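Local coordinates for uncharacterized protein DUF305 (Deinococcus radiodurans R1, PDB 3BT5) that is of unknown function but belongs to the DUF305 family and folds as a small helical bundle of the ferritin-like clan, at residues Q54-W68 with R131-Q145. Sequence-based numbering, arbitrary orientation.
Sequences QREQMRQMEAMLGRW and RPEVERLARQIVVTQ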
loop_
_atom_site.group_PDB
_atom_site.type_symbol
_atom_site.label_atom_id
_atom_site.label_comp_id
_atom_site.label_asym_id
_atom_site.label_seq_id
_atom_site.Cartn_x
_atom_site.Cartn_y
_atom_site.Cartn_z
ATOM N N GLN A 54 2.499 -4.285 -5.474
ATOM C CA GLN A 54 1.180 -3.938 -4.944
ATOM C C GLN A 54 0.089 -4.381 -5.917
ATOM O O GLN A 54 -0.943 -4.910 -5.503
ATOM C CB GLN A 54 1.091 -2.432 -4.671
ATOM C CG GLN A 54 1.981 -1.933 -3.524
ATOM C CD GLN A 54 1.297 -2.035 -2.155
ATOM O OE1 GLN A 54 0.379 -1.265 -1.835
ATOM N NE2 GLN A 54 1.743 -2.980 -1.344
ATOM N N ARG A 55 0.315 -4.182 -7.221
ATOM C CA ARG A 55 -0.689 -4.599 -8.195
ATOM C C ARG A 55 -0.936 -6.120 -8.188
ATOM O O ARG A 55 -2.071 -6.569 -8.365
ATOM C CB ARG A 55 -0.303 -4.108 -9.596
ATOM C CG ARG A 55 -0.555 -2.628 -9.770
ATOM C CD ARG A 55 -0.021 -2.108 -11.091
ATOM N NE ARG A 55 -0.738 -2.694 -12.217
ATOM C CZ ARG A 55 -0.644 -2.249 -13.462
ATOM N NH1 ARG A 55 0.111 -1.187 -13.719
ATOM N NH2 ARG A 55 -1.315 -2.849 -14.446
ATOM N N GLU A 56 0.117 -6.910 -8.002
ATOM C CA GLU A 56 -0.041 -8.364 -7.942
ATOM C C GLU A 56 -0.966 -8.738 -6.792
ATOM O O GLU A 56 -1.854 -9.577 -6.932
ATOM C CB GLU A 56 1.311 -9.036 -7.742
ATOM C CG GLU A 56 1.240 -10.562 -7.733
ATOM C CD GLU A 56 2.554 -11.229 -7.292
ATOM O OE1 GLU A 56 3.590 -10.537 -7.177
ATOM O OE2 GLU A 56 2.542 -12.459 -7.054
ATOM N N GLN A 57 -0.790 -8.091 -5.646
ATOM C CA GLN A 57 -1.667 -8.390 -4.535
ATOM C C GLN A 57 -3.085 -7.840 -4.741
ATOM O O GLN A 57 -4.066 -8.473 -4.325
ATOM C CB GLN A 57 -1.034 -7.879 -3.244
ATOM C CG GLN A 57 0.134 -8.807 -2.857
ATOM C CD GLN A 57 1.005 -8.303 -1.736
ATOM O OE1 GLN A 57 0.743 -7.258 -1.133
ATOM N NE2 GLN A 57 2.064 -9.062 -1.434
ATOM N N MET A 58 -3.214 -6.696 -5.419
ATOM C CA MET A 58 -4.536 -6.181 -5.743
ATOM C C MET A 58 -5.283 -7.163 -6.624
ATOM O O MET A 58 -6.482 -7.365 -6.427
ATOM C CB MET A 58 -4.439 -4.832 -6.447
ATOM C CG MET A 58 -3.918 -3.764 -5.489
ATOM S SD MET A 58 -3.601 -2.181 -6.355
ATOM C CE MET A 58 -5.279 -1.634 -6.631
ATOM N N ARG A 59 -4.614 -7.757 -7.615
ATOM C CA ARG A 59 -5.329 -8.709 -8.468
ATOM C C ARG A 59 -5.881 -9.880 -7.647
ATOM O O ARG A 59 -6.992 -10.402 -7.931
ATOM C CB ARG A 59 -4.395 -9.228 -9.562
ATOM C CG ARG A 59 -4.057 -8.153 -10.612
ATOM C CD ARG A 59 -3.424 -8.736 -11.878
ATOM N NE ARG A 59 -2.225 -9.517 -11.612
ATOM C CZ ARG A 59 -1.003 -9.005 -11.457
ATOM N NH1 ARG A 59 -0.798 -7.688 -11.528
ATOM N NH2 ARG A 59 0.035 -9.822 -11.246
ATOM N N GLN A 60 -5.102 -10.343 -6.669
ATOM C CA GLN A 60 -5.547 -11.434 -5.790
ATOM C C GLN A 60 -6.742 -11.005 -4.956
ATOM O O GLN A 60 -7.680 -11.784 -4.747
ATOM C CB GLN A 60 -4.423 -11.850 -4.838
ATOM C CG GLN A 60 -3.205 -12.482 -5.488
ATOM C CD GLN A 60 -2.208 -12.950 -4.449
ATOM O OE1 GLN A 60 -2.561 -13.684 -3.513
ATOM N NE2 GLN A 60 -0.961 -12.515 -4.589
ATOM N N MET A 61 -6.700 -9.786 -4.432
ATOM C CA MET A 61 -7.808 -9.274 -3.638
ATOM C C MET A 61 -9.076 -9.085 -4.449
ATOM O O MET A 61 -10.187 -9.390 -3.983
ATOM C CB MET A 61 -7.400 -7.946 -3.007
ATOM C CG MET A 61 -6.298 -8.164 -1.982
ATOM S SD MET A 61 -5.970 -6.721 -0.991
ATOM C CE MET A 61 -4.564 -6.111 -1.819
ATOM N N GLU A 62 -8.923 -8.561 -5.671
ATOM C CA GLU A 62 -10.067 -8.409 -6.569
ATOM C C GLU A 62 -10.708 -9.773 -6.834
ATOM O O GLU A 62 -11.935 -9.911 -6.828
ATOM C CB GLU A 62 -9.592 -7.762 -7.885
ATOM C CG GLU A 62 -9.334 -6.266 -7.697
ATOM C CD GLU A 62 -8.450 -5.621 -8.766
ATOM O OE1 GLU A 62 -7.742 -6.325 -9.544
ATOM O OE2 GLU A 62 -8.437 -4.372 -8.816
ATOM N N ALA A 63 -9.873 -10.776 -7.079
ATOM C CA ALA A 63 -10.405 -12.113 -7.373
ATOM C C ALA A 63 -11.169 -12.658 -6.168
ATOM O O ALA A 63 -12.224 -13.257 -6.309
ATOM C CB ALA A 63 -9.280 -13.051 -7.749
ATOM N N MET A 64 -10.634 -12.423 -4.975
ATOM C CA MET A 64 -11.290 -12.869 -3.754
ATOM C C MET A 64 -12.671 -12.244 -3.607
ATOM O O MET A 64 -13.643 -12.926 -3.302
ATOM C CB MET A 64 -10.443 -12.460 -2.566
ATOM C CG MET A 64 -10.061 -13.619 -1.737
ATOM S SD MET A 64 -8.911 -13.206 -0.429
ATOM C CE MET A 64 -7.530 -14.253 -0.881
ATOM N N LEU A 65 -12.742 -10.922 -3.768
ATOM C CA LEU A 65 -14.007 -10.235 -3.634
ATOM C C LEU A 65 -14.966 -10.760 -4.713
ATOM O O LEU A 65 -16.123 -11.013 -4.429
ATOM C CB LEU A 65 -13.840 -8.735 -3.726
ATOM C CG LEU A 65 -13.057 -8.105 -2.561
ATOM C CD1 LEU A 65 -13.021 -6.604 -2.812
ATOM C CD2 LEU A 65 -13.737 -8.402 -1.231
ATOM N N GLY A 66 -14.475 -10.922 -5.934
ATOM C CA GLY A 66 -15.324 -11.484 -6.994
ATOM C C GLY A 66 -15.874 -12.864 -6.653
ATOM O O GLY A 66 -17.082 -13.141 -6.846
ATOM N N ARG A 67 -14.998 -13.748 -6.182
ATOM C CA ARG A 67 -15.437 -15.105 -5.800
ATOM C C ARG A 67 -16.452 -15.090 -4.675
ATOM O O ARG A 67 -17.375 -15.920 -4.641
ATOM C CB ARG A 67 -14.257 -15.993 -5.382
ATOM C CG ARG A 67 -13.300 -16.335 -6.502
ATOM C CD ARG A 67 -12.360 -17.481 -6.101
ATOM N NE ARG A 67 -11.470 -17.130 -4.986
ATOM C CZ ARG A 67 -10.284 -16.542 -5.133
ATOM N NH1 ARG A 67 -9.849 -16.208 -6.343
ATOM N NH2 ARG A 67 -9.533 -16.278 -4.069
ATOM N N TRP A 68 -16.271 -14.165 -3.735
ATOM C CA TRP A 68 -17.151 -14.100 -2.569
ATOM C C TRP A 68 -18.453 -13.402 -2.911
ATOM O O TRP A 68 -19.389 -13.380 -2.099
ATOM C CB TRP A 68 -16.470 -13.319 -1.439
ATOM C CG TRP A 68 -15.255 -13.974 -0.927
ATOM C CD1 TRP A 68 -14.841 -15.260 -1.151
ATOM C CD2 TRP A 68 -14.270 -13.373 -0.070
ATOM N NE1 TRP A 68 -13.659 -15.499 -0.491
ATOM C CE2 TRP A 68 -13.285 -14.356 0.182
ATOM C CE3 TRP A 68 -14.123 -12.098 0.497
ATOM C CZ2 TRP A 68 -12.180 -14.114 0.980
ATOM C CZ3 TRP A 68 -12.997 -11.848 1.291
ATOM C CH2 TRP A 68 -12.042 -12.849 1.528
ATOM N N ARG A 131 -9.800 -17.957 7.351
ATOM C CA ARG A 131 -9.949 -18.736 6.116
ATOM C C ARG A 131 -8.588 -18.887 5.421
ATOM O O ARG A 131 -7.881 -17.919 5.267
ATOM C CB ARG A 131 -10.907 -17.958 5.228
ATOM C CG ARG A 131 -11.042 -18.410 3.824
ATOM C CD ARG A 131 -12.043 -17.499 3.114
ATOM N NE ARG A 131 -12.695 -18.186 2.003
ATOM C CZ ARG A 131 -13.845 -18.836 2.117
ATOM N NH1 ARG A 131 -14.471 -18.879 3.288
ATOM N NH2 ARG A 131 -14.374 -19.436 1.066
ATOM N N PRO A 132 -8.202 -20.116 5.035
ATOM C CA PRO A 132 -6.852 -20.338 4.500
ATOM C C PRO A 132 -6.348 -19.339 3.448
ATOM O O PRO A 132 -5.207 -18.875 3.548
ATOM C CB PRO A 132 -6.919 -21.770 3.944
ATOM C CG PRO A 132 -7.923 -22.449 4.857
ATOM C CD PRO A 132 -8.970 -21.375 5.149
ATOM N N GLU A 133 -7.162 -19.005 2.450
ATOM C CA GLU A 133 -6.698 -18.091 1.402
ATOM C C GLU A 133 -6.456 -16.691 1.940
ATOM O O GLU A 133 -5.601 -15.954 1.419
ATOM C CB GLU A 133 -7.684 -18.029 0.243
ATOM C CG GLU A 133 -9.088 -17.548 0.626
ATOM C CD GLU A 133 -10.026 -17.524 -0.571
ATOM O OE1 GLU A 133 -9.514 -17.568 -1.707
ATOM O OE2 GLU A 133 -11.258 -17.465 -0.397
ATOM N N VAL A 134 -7.194 -16.334 2.988
ATOM C CA VAL A 134 -7.008 -15.026 3.610
ATOM C C VAL A 134 -5.733 -15.056 4.430
ATOM O O VAL A 134 -4.942 -14.123 4.381
ATOM C CB VAL A 134 -8.240 -14.590 4.457
ATOM C CG1 VAL A 134 -7.967 -13.283 5.205
ATOM C CG2 VAL A 134 -9.468 -14.429 3.541
ATOM N N GLU A 135 -5.489 -16.158 5.140
ATOM C CA GLU A 135 -4.248 -16.276 5.897
ATOM C C GLU A 135 -3.039 -16.192 4.967
ATOM O O GLU A 135 -2.045 -15.525 5.276
ATOM C CB GLU A 135 -4.207 -17.592 6.710
ATOM C CG GLU A 135 -2.987 -17.640 7.633
ATOM C CD GLU A 135 -2.806 -18.955 8.359
ATOM O OE1 GLU A 135 -3.495 -19.942 8.009
ATOM O OE2 GLU A 135 -1.955 -18.992 9.280
ATOM N N ARG A 136 -3.134 -16.862 3.825
ATOM C CA ARG A 136 -2.035 -16.890 2.860
ATOM C C ARG A 136 -1.762 -15.473 2.358
ATOM O O ARG A 136 -0.611 -14.999 2.361
ATOM C CB ARG A 136 -2.381 -17.832 1.699
ATOM C CG ARG A 136 -1.251 -18.085 0.711
ATOM C CD ARG A 136 -1.612 -19.186 -0.295
ATOM N NE ARG A 136 -2.795 -18.854 -1.093
ATOM C CZ ARG A 136 -3.959 -19.503 -1.033
ATOM N NH1 ARG A 136 -4.973 -19.122 -1.803
ATOM N NH2 ARG A 136 -4.114 -20.533 -0.209
ATOM N N LEU A 137 -2.822 -14.798 1.929
ATOM C CA LEU A 137 -2.720 -13.407 1.451
ATOM C C LEU A 137 -2.116 -12.506 2.524
ATOM O O LEU A 137 -1.213 -11.689 2.264
ATOM C CB LEU A 137 -4.104 -12.889 1.097
ATOM C CG LEU A 137 -4.184 -11.385 0.809
ATOM C CD1 LEU A 137 -3.467 -11.080 -0.502
ATOM C CD2 LEU A 137 -5.646 -10.893 0.771
ATOM N N ALA A 138 -2.601 -12.669 3.750
ATOM C CA ALA A 138 -2.095 -11.859 4.856
ATOM C C ALA A 138 -0.592 -12.060 5.052
ATOM O O ALA A 138 0.173 -11.093 5.230
ATOM C CB ALA A 138 -2.844 -12.187 6.136
ATOM N N ARG A 139 -0.158 -13.313 5.061
ATOM C CA ARG A 139 1.268 -13.575 5.195
ATOM C C ARG A 139 2.064 -12.920 4.061
ATOM O O ARG A 139 3.113 -12.290 4.302
ATOM C CB ARG A 139 1.508 -15.086 5.279
ATOM C CG ARG A 139 0.833 -15.692 6.508
ATOM C CD ARG A 139 1.229 -17.135 6.794
ATOM N NE ARG A 139 0.609 -17.595 8.037
ATOM C CZ ARG A 139 1.079 -17.331 9.256
ATOM N NH1 ARG A 139 2.188 -16.617 9.406
ATOM N NH2 ARG A 139 0.444 -17.784 10.331
ATOM N N GLN A 140 1.577 -13.042 2.829
ATOM C CA GLN A 140 2.266 -12.417 1.677
ATOM C C GLN A 140 2.365 -10.901 1.809
ATOM O O GLN A 140 3.403 -10.300 1.511
ATOM C CB GLN A 140 1.603 -12.788 0.348
ATOM C CG GLN A 140 1.741 -14.266 -0.018
ATOM C CD GLN A 140 0.766 -14.698 -1.109
ATOM O OE1 GLN A 140 0.098 -13.867 -1.730
ATOM N NE2 GLN A 140 0.673 -16.006 -1.335
ATOM N N ILE A 141 1.277 -10.276 2.230
ATOM C CA ILE A 141 1.273 -8.833 2.436
ATOM C C ILE A 141 2.333 -8.430 3.456
ATOM O O ILE A 141 3.132 -7.515 3.197
ATOM C CB ILE A 141 -0.120 -8.329 2.872
ATOM C CG1 ILE A 141 -1.114 -8.439 1.711
ATOM C CG2 ILE A 141 -0.033 -6.895 3.429
ATOM C CD1 ILE A 141 -2.570 -8.232 2.120
ATOM N N VAL A 142 2.362 -9.108 4.608
ATOM C CA VAL A 142 3.278 -8.723 5.675
ATOM C C VAL A 142 4.725 -8.868 5.188
ATOM O O VAL A 142 5.547 -7.976 5.361
ATOM C CB VAL A 142 3.029 -9.519 7.000
ATOM C CG1 VAL A 142 4.161 -9.286 8.029
ATOM C CG2 VAL A 142 1.688 -9.150 7.609
ATOM N N VAL A 143 5.029 -9.997 4.562
ATOM C CA VAL A 143 6.396 -10.241 4.094
ATOM C C VAL A 143 6.831 -9.171 3.080
ATOM O O VAL A 143 7.926 -8.603 3.166
ATOM C CB VAL A 143 6.489 -11.669 3.474
ATOM C CG1 VAL A 143 7.774 -11.854 2.669
ATOM C CG2 VAL A 143 6.447 -12.703 4.571
ATOM N N THR A 144 5.971 -8.916 2.105
ATOM C CA THR A 144 6.297 -7.988 1.044
ATOM C C THR A 144 6.441 -6.565 1.601
ATOM O O THR A 144 7.391 -5.832 1.240
ATOM C CB THR A 144 5.238 -8.064 -0.066
ATOM O OG1 THR A 144 5.279 -9.382 -0.635
ATOM C CG2 THR A 144 5.520 -7.030 -1.151
ATOM N N GLN A 145 5.532 -6.172 2.489
ATOM C CA GLN A 145 5.569 -4.802 3.035
ATOM C C GLN A 145 6.859 -4.632 3.816
ATOM O O GLN A 145 7.488 -3.578 3.732
ATOM C CB GLN A 145 4.441 -4.530 4.053
ATOM C CG GLN A 145 3.027 -4.615 3.642
ATOM C CD GLN A 145 2.827 -3.921 2.390
ATOM O OE1 GLN A 145 2.789 -4.550 1.334
ATOM N NE2 GLN A 145 2.712 -2.586 2.455
HETATM O O HOH W 1 -12.605 -18.011 -2.636
#
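Helices 41-68 and 132-158 pack antiparallel here, their short segments inclined at 166° with axes 11.3 Å apart, and a salt-bridge network of Arg-67, Arg-131 and Glu-133 closes one end of the contact. With CG between the backbone N and the carbonyl carbon (chi1 60°), Glu-133 runs out extended to helix 41-68, where its two oxygens serve three side chains. Arg-67 NH2 forms a salt bridge to OE1 (2.7 Å), on the syn side but tilted out of the carboxylate plane. OE2 lies in the indole plane and accepts Trp-68 NE1 (3.1 Å), which comes from above the carboxylate plane, and Arg-131 NE (2.9 Å) on the anti side; Arg-131 NH1 also bonds Pro-7 O. A water joins OE2 to Arg-67 NE. With an alanine here, both arginines would probably lose their shared counter-charge and the indole N-H its acceptor. The contact joins the second and fourth of the long helices 11-37, 41-68, 100-122 and 132-158, consistent with the ferritin clan's four-helix bundle. Inward, Met-64 slips past Glu-133, while Val-134 CG2 abuts the indole edge at Trp-68 CH2 (3.6 Å). Further along, Gln-57 is a knob among Gln-140, Ile-141, Thr-144 and Gln-145: its extended chain puts NE2 3.3 Å from Thr-144 OG1, while OE1 is hydrogen-bonded to His-24 of helix 11-37.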